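Local coordinates for protein cephalosporin acylase (Bacillus halodurans, PDB 2NLZ) that probably acts as an N-terminal nucleophile hydrolase of the gamma-glutamyltranspeptidase family, perhaps cleaving the side-chain amide of cephalosporins, at residues Glu506-Asp518 with Ala525-Ala537. The protein carries 1 engineered substitution. Sequence-based numbering, arbitrary orientation.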
loop_
_atom_site.group_PDB
_atom_site.type_symbol
_atom_site.label_atom_id
_atom_site.label_comp_id
_atom_site.label_asym_id
_atom_site.label_seq_id
_atom_site.Cartn_x
_atom_site.Cartn_y
_atom_site.Cartn_z
ATOM N N GLU D 506 7.181 -16.163 6.410
ATOM C CA GLU D 506 7.533 -16.273 5.007
ATOM C C GLU D 506 7.483 -17.753 4.633
ATOM O O GLU D 506 7.930 -18.605 5.406
ATOM C CB GLU D 506 8.934 -15.695 4.764
ATOM C CG GLU D 506 9.042 -14.176 4.936
ATOM C CD GLU D 506 10.482 -13.684 5.103
ATOM O OE1 GLU D 506 10.862 -12.713 4.408
ATOM O OE2 GLU D 506 11.231 -14.259 5.927
ATOM N N GLY D 507 6.905 -18.064 3.478
ATOM C CA GLY D 507 6.925 -19.431 2.969
ATOM C C GLY D 507 5.900 -20.400 3.523
ATOM O O GLY D 507 5.834 -21.551 3.103
ATOM N N ALA D 508 5.087 -19.943 4.459
ATOM C CA ALA D 508 4.041 -20.788 5.019
ATOM C C ALA D 508 2.873 -20.969 4.045
ATOM O O ALA D 508 1.989 -21.790 4.274
ATOM C CB ALA D 508 3.552 -20.211 6.342
ATOM N N PHE D 509 2.868 -20.207 2.954
ATOM C CA PHE D 509 1.753 -20.268 2.010
ATOM C C PHE D 509 2.125 -20.923 0.674
ATOM O O PHE D 509 1.448 -20.748 -0.347
ATOM C CB PHE D 509 1.120 -18.884 1.833
ATOM C CG PHE D 509 0.407 -18.399 3.060
ATOM C CD1 PHE D 509 -0.941 -18.653 3.234
ATOM C CD2 PHE D 509 1.090 -17.700 4.051
ATOM C CE1 PHE D 509 -1.601 -18.213 4.367
ATOM C CE2 PHE D 509 0.440 -17.260 5.186
ATOM C CZ PHE D 509 -0.905 -17.518 5.348
ATOM N N GLY D 510 3.211 -21.688 0.701
ATOM C CA GLY D 510 3.600 -22.500 -0.433
ATOM C C GLY D 510 4.414 -21.815 -1.510
ATOM O O GLY D 510 4.595 -20.600 -1.496
ATOM N N ARG D 511 4.900 -22.624 -2.448
ATOM C CA ARG D 511 5.638 -22.151 -3.615
ATOM C C ARG D 511 4.970 -22.683 -4.878
ATOM O O ARG D 511 4.614 -23.850 -4.960
ATOM C CB ARG D 511 7.112 -22.583 -3.538
ATOM C CG ARG D 511 7.881 -21.934 -2.373
ATOM C CD ARG D 511 9.133 -22.691 -1.978
ATOM N NE ARG D 511 9.453 -22.497 -0.566
ATOM C CZ ARG D 511 10.515 -23.015 0.042
ATOM N NH1 ARG D 511 11.375 -23.763 -0.635
ATOM N NH2 ARG D 511 10.724 -22.785 1.330
ATOM N N GLY D 512 4.784 -21.833 -5.868
ATOM C CA GLY D 512 4.127 -22.289 -7.079
ATOM C C GLY D 512 4.950 -22.081 -8.326
ATOM O O GLY D 512 5.838 -21.223 -8.358
ATOM N N GLN D 513 4.673 -22.884 -9.351
ATOM C CA GLN D 513 5.190 -22.625 -10.693
ATOM C C GLN D 513 4.088 -22.930 -11.701
ATOM O O GLN D 513 3.290 -23.856 -11.518
ATOM C CB GLN D 513 6.428 -23.464 -11.025
ATOM C CG GLN D 513 7.397 -23.733 -9.872
ATOM C CD GLN D 513 8.293 -22.560 -9.574
ATOM O OE1 GLN D 513 8.697 -22.353 -8.424
ATOM N NE2 GLN D 513 8.612 -21.781 -10.607
ATOM N N ILE D 514 4.053 -22.136 -12.766
ATOM C CA ILE D 514 3.069 -22.285 -13.813
ATOM C C ILE D 514 3.764 -22.075 -15.155
ATOM O O ILE D 514 4.561 -21.155 -15.312
ATOM C CB ILE D 514 1.906 -21.257 -13.648
ATOM C CG1 ILE D 514 1.004 -21.628 -12.460
ATOM C CG2 ILE D 514 1.061 -21.165 -14.909
ATOM C CD1 ILE D 514 0.034 -20.523 -12.025
ATOM N N ILE D 515 3.478 -22.969 -16.099
ATOM C CA ILE D 515 3.750 -22.732 -17.513
ATOM C C ILE D 515 2.446 -22.950 -18.291
ATOM O O ILE D 515 1.883 -24.045 -18.239
ATOM C CB ILE D 515 4.854 -23.666 -18.077
ATOM C CG1 ILE D 515 6.176 -23.461 -17.349
ATOM C CG2 ILE D 515 5.093 -23.376 -19.532
ATOM C CD1 ILE D 515 7.254 -24.430 -17.770
ATOM N N TRP D 516 1.962 -21.920 -18.985
ATOM C CA TRP D 516 0.820 -22.083 -19.887
ATOM C C TRP D 516 1.233 -22.026 -21.356
ATOM O O TRP D 516 1.999 -21.156 -21.770
ATOM C CB TRP D 516 -0.311 -21.058 -19.656
ATOM C CG TRP D 516 -0.984 -21.000 -18.287
ATOM C CD1 TRP D 516 -1.425 -19.873 -17.667
ATOM C CD2 TRP D 516 -1.301 -22.093 -17.403
ATOM N NE1 TRP D 516 -1.976 -20.177 -16.447
ATOM C CE2 TRP D 516 -1.919 -21.532 -16.257
ATOM C CE3 TRP D 516 -1.122 -23.484 -17.462
ATOM C CZ2 TRP D 516 -2.360 -22.315 -15.170
ATOM C CZ3 TRP D 516 -1.559 -24.272 -16.376
ATOM C CH2 TRP D 516 -2.173 -23.680 -15.250
ATOM N N ARG D 517 0.710 -22.963 -22.139
ATOM C CA ARG D 517 0.905 -22.958 -23.574
ATOM C C ARG D 517 -0.369 -22.528 -24.285
ATOM O O ARG D 517 -1.430 -23.128 -24.092
ATOM C CB ARG D 517 1.298 -24.339 -24.074
ATOM C CG ARG D 517 1.092 -24.471 -25.572
ATOM C CD ARG D 517 0.933 -25.900 -26.053
ATOM N NE ARG D 517 2.169 -26.267 -26.702
ATOM C CZ ARG D 517 2.394 -26.343 -28.007
ATOM N NH1 ARG D 517 3.623 -26.648 -28.390
ATOM N NH2 ARG D 517 1.437 -26.147 -28.912
ATOM N N ASP D 518 -0.250 -21.490 -25.111
ATOM C CA ASP D 518 -1.325 -21.066 -26.004
ATOM C C ASP D 518 -1.518 -22.131 -27.088
ATOM O O ASP D 518 -0.580 -22.427 -27.826
ATOM C CB ASP D 518 -0.962 -19.723 -26.633
ATOM C CG ASP D 518 -2.134 -19.064 -27.328
ATOM O OD1 ASP D 518 -2.539 -17.976 -26.874
ATOM O OD2 ASP D 518 -2.638 -19.621 -28.330
ATOM N N ALA D 525 4.100 -19.275 -21.696
ATOM C CA ALA D 525 4.103 -18.180 -20.737
ATOM C C ALA D 525 4.284 -18.711 -19.323
ATOM O O ALA D 525 3.491 -19.525 -18.839
ATOM C CB ALA D 525 2.828 -17.369 -20.850
ATOM N N GLY D 526 5.330 -18.235 -18.660
ATOM C CA GLY D 526 5.706 -18.768 -17.370
ATOM C C GLY D 526 5.638 -17.804 -16.213
ATOM O O GLY D 526 5.874 -16.596 -16.357
ATOM N N GLY D 527 5.295 -18.371 -15.063
ATOM C CA GLY D 527 5.285 -17.672 -13.791
ATOM C C GLY D 527 6.047 -18.484 -12.755
ATOM O O GLY D 527 5.982 -19.724 -12.749
ATOM N N THR D 528 6.781 -17.793 -11.884
ATOM C CA THR D 528 7.541 -18.450 -10.824
ATOM C C THR D 528 7.178 -17.856 -9.457
ATOM O O THR D 528 6.759 -16.704 -9.367
ATOM C CB THR D 528 9.070 -18.358 -11.105
ATOM O OG1 THR D 528 9.785 -19.293 -10.289
ATOM C CG2 THR D 528 9.609 -16.927 -10.903
ATOM N N GLU D 529 7.324 -18.656 -8.405
ATOM C CA GLU D 529 7.028 -18.223 -7.037
ATOM C C GLU D 529 7.849 -17.013 -6.596
ATOM O O GLU D 529 9.060 -17.106 -6.491
ATOM C CB GLU D 529 7.283 -19.376 -6.063
ATOM C CG GLU D 529 7.051 -19.008 -4.616
ATOM C CD GLU D 529 5.656 -18.501 -4.391
ATOM O OE1 GLU D 529 5.527 -17.309 -4.033
ATOM O OE2 GLU D 529 4.701 -19.282 -4.609
ATOM N N PRO D 530 7.192 -15.874 -6.341
ATOM C CA PRO D 530 7.953 -14.725 -5.866
ATOM C C PRO D 530 8.398 -14.839 -4.398
ATOM O O PRO D 530 9.402 -14.239 -4.024
ATOM C CB PRO D 530 6.988 -13.559 -6.069
ATOM C CG PRO D 530 5.639 -14.164 -6.026
ATOM C CD PRO D 530 5.762 -15.563 -6.516
ATOM N N ARG D 531 7.691 -15.621 -3.585
ATOM C CA ARG D 531 8.032 -15.746 -2.160
ATOM C C ARG D 531 9.358 -16.462 -1.833
ATOM O O ARG D 531 9.699 -16.628 -0.660
ATOM C CB ARG D 531 6.889 -16.411 -1.400
ATOM C CG ARG D 531 5.635 -15.585 -1.367
ATOM C CD ARG D 531 4.437 -16.444 -1.048
ATOM N NE ARG D 531 3.173 -15.751 -1.296
ATOM C CZ ARG D 531 2.623 -15.579 -2.496
ATOM N NH1 ARG D 531 3.226 -16.026 -3.584
ATOM N NH2 ARG D 531 1.471 -14.942 -2.606
ATOM N N THR D 532 10.100 -16.868 -2.861
ATOM C CA THR D 532 11.316 -17.644 -2.677
ATOM C C THR D 532 12.335 -17.359 -3.794
ATOM O O THR D 532 12.065 -16.560 -4.692
ATOM C CB THR D 532 10.983 -19.158 -2.581
ATOM O OG1 THR D 532 12.124 -19.892 -2.127
ATOM C CG2 THR D 532 10.524 -19.710 -3.921
ATOM N N ASP D 533 13.518 -17.977 -3.694
ATOM C CA ASP D 533 14.506 -18.004 -4.771
ATOM C C ASP D 533 13.934 -18.922 -5.812
ATOM O O ASP D 533 13.310 -19.913 -5.474
ATOM C CB ASP D 533 15.826 -18.623 -4.310
ATOM C CG ASP D 533 16.396 -17.974 -3.070
ATOM O OD1 ASP D 533 16.689 -16.761 -3.097
ATOM O OD2 ASP D 533 16.586 -18.702 -2.073
ATOM N N GLY D 534 14.152 -18.629 -7.077
ATOM C CA GLY D 534 13.599 -19.475 -8.127
ATOM C C GLY D 534 13.569 -18.775 -9.468
ATOM O O GLY D 534 13.914 -17.585 -9.578
ATOM N N GLN D 535 13.145 -19.496 -10.497
ATOM C CA GLN D 535 13.283 -18.960 -11.826
ATOM C C GLN D 535 12.349 -19.643 -12.784
ATOM O O GLN D 535 12.127 -20.850 -12.671
ATOM C CB GLN D 535 14.720 -19.173 -12.292
ATOM C CG GLN D 535 15.203 -18.191 -13.316
ATOM C CD GLN D 535 16.641 -18.448 -13.710
ATOM O OE1 GLN D 535 17.008 -19.563 -14.069
ATOM N NE2 GLN D 535 17.465 -17.410 -13.642
ATOM N N VAL D 536 11.787 -18.860 -13.708
ATOM C CA VAL D 536 11.281 -19.396 -14.971
ATOM C C VAL D 536 12.313 -19.017 -16.005
ATOM O O VAL D 536 12.661 -17.836 -16.133
ATOM C CB VAL D 536 9.970 -18.764 -15.460
ATOM C CG1 VAL D 536 9.217 -19.759 -16.295
ATOM C CG2 VAL D 536 9.125 -18.302 -14.337
ATOM N N ALA D 537 12.804 -19.991 -16.755
ATOM C CA ALA D 537 13.791 -19.674 -17.763
ATOM C C ALA D 537 13.387 -20.200 -19.118
ATOM O O ALA D 537 12.749 -21.245 -19.230
ATOM C CB ALA D 537 15.157 -20.198 -17.355
HETATM O O HOH W 1 9.138 -19.401 0.601
HETATM O O HOH W 2 10.172 -19.271 -7.831
#
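E529 has CG anti to its backbone N (chi1 178°) and then bends at chi2 (57°), which carries its carboxylate across to G512; Q513 bends at chi2 in the opposite sense (-79°), bringing its amide alongside T528. Both pairs lie at the open end of an antiparallel beta hairpin, strands 512-517 and 524-528, in the Ntn-hydrolase fold. Along the strands the backbone does the joining: I514 and G527, then W516 and A525, form hydrogen-bonded pairs, the former with G527 N to I514 O at 2.9 Å. Glycine suits G526, where a CB would run into V536 CG1, while I514 and W516 direct their hydrophobic side chains to helix 462-467. Just past T528, E529 takes over with its side chain. E529 OE2 accepts from G512 N at 2.8 Å through the anti lone pair, a rather bent bond, and also pairs with R470. E529 OE1 receives R531 N on its anti side and, on its syn side, R531 NH1, 2.7 Å from E529 OE1 and in the guanidinium plane. Shortened to an alanine, this position would probably lose the acceptor for G512 N and the carboxylate that R470 and R531 share, though R531 would keep E482. The aliphatic part of R511 crosses E529 at about a right angle, R511 CB to E529 CG 3.7 Å, and R511 CG rests on T532 CG2, so a long, charge-tipped chain fits: its guanidinium goes on to E62. Glutamine suits Q513 because its amide can donate to a hydroxyl: Q513 NE2 gives T528 OG1 a nearly straight bond of 2.8 Å, close to the amide plane.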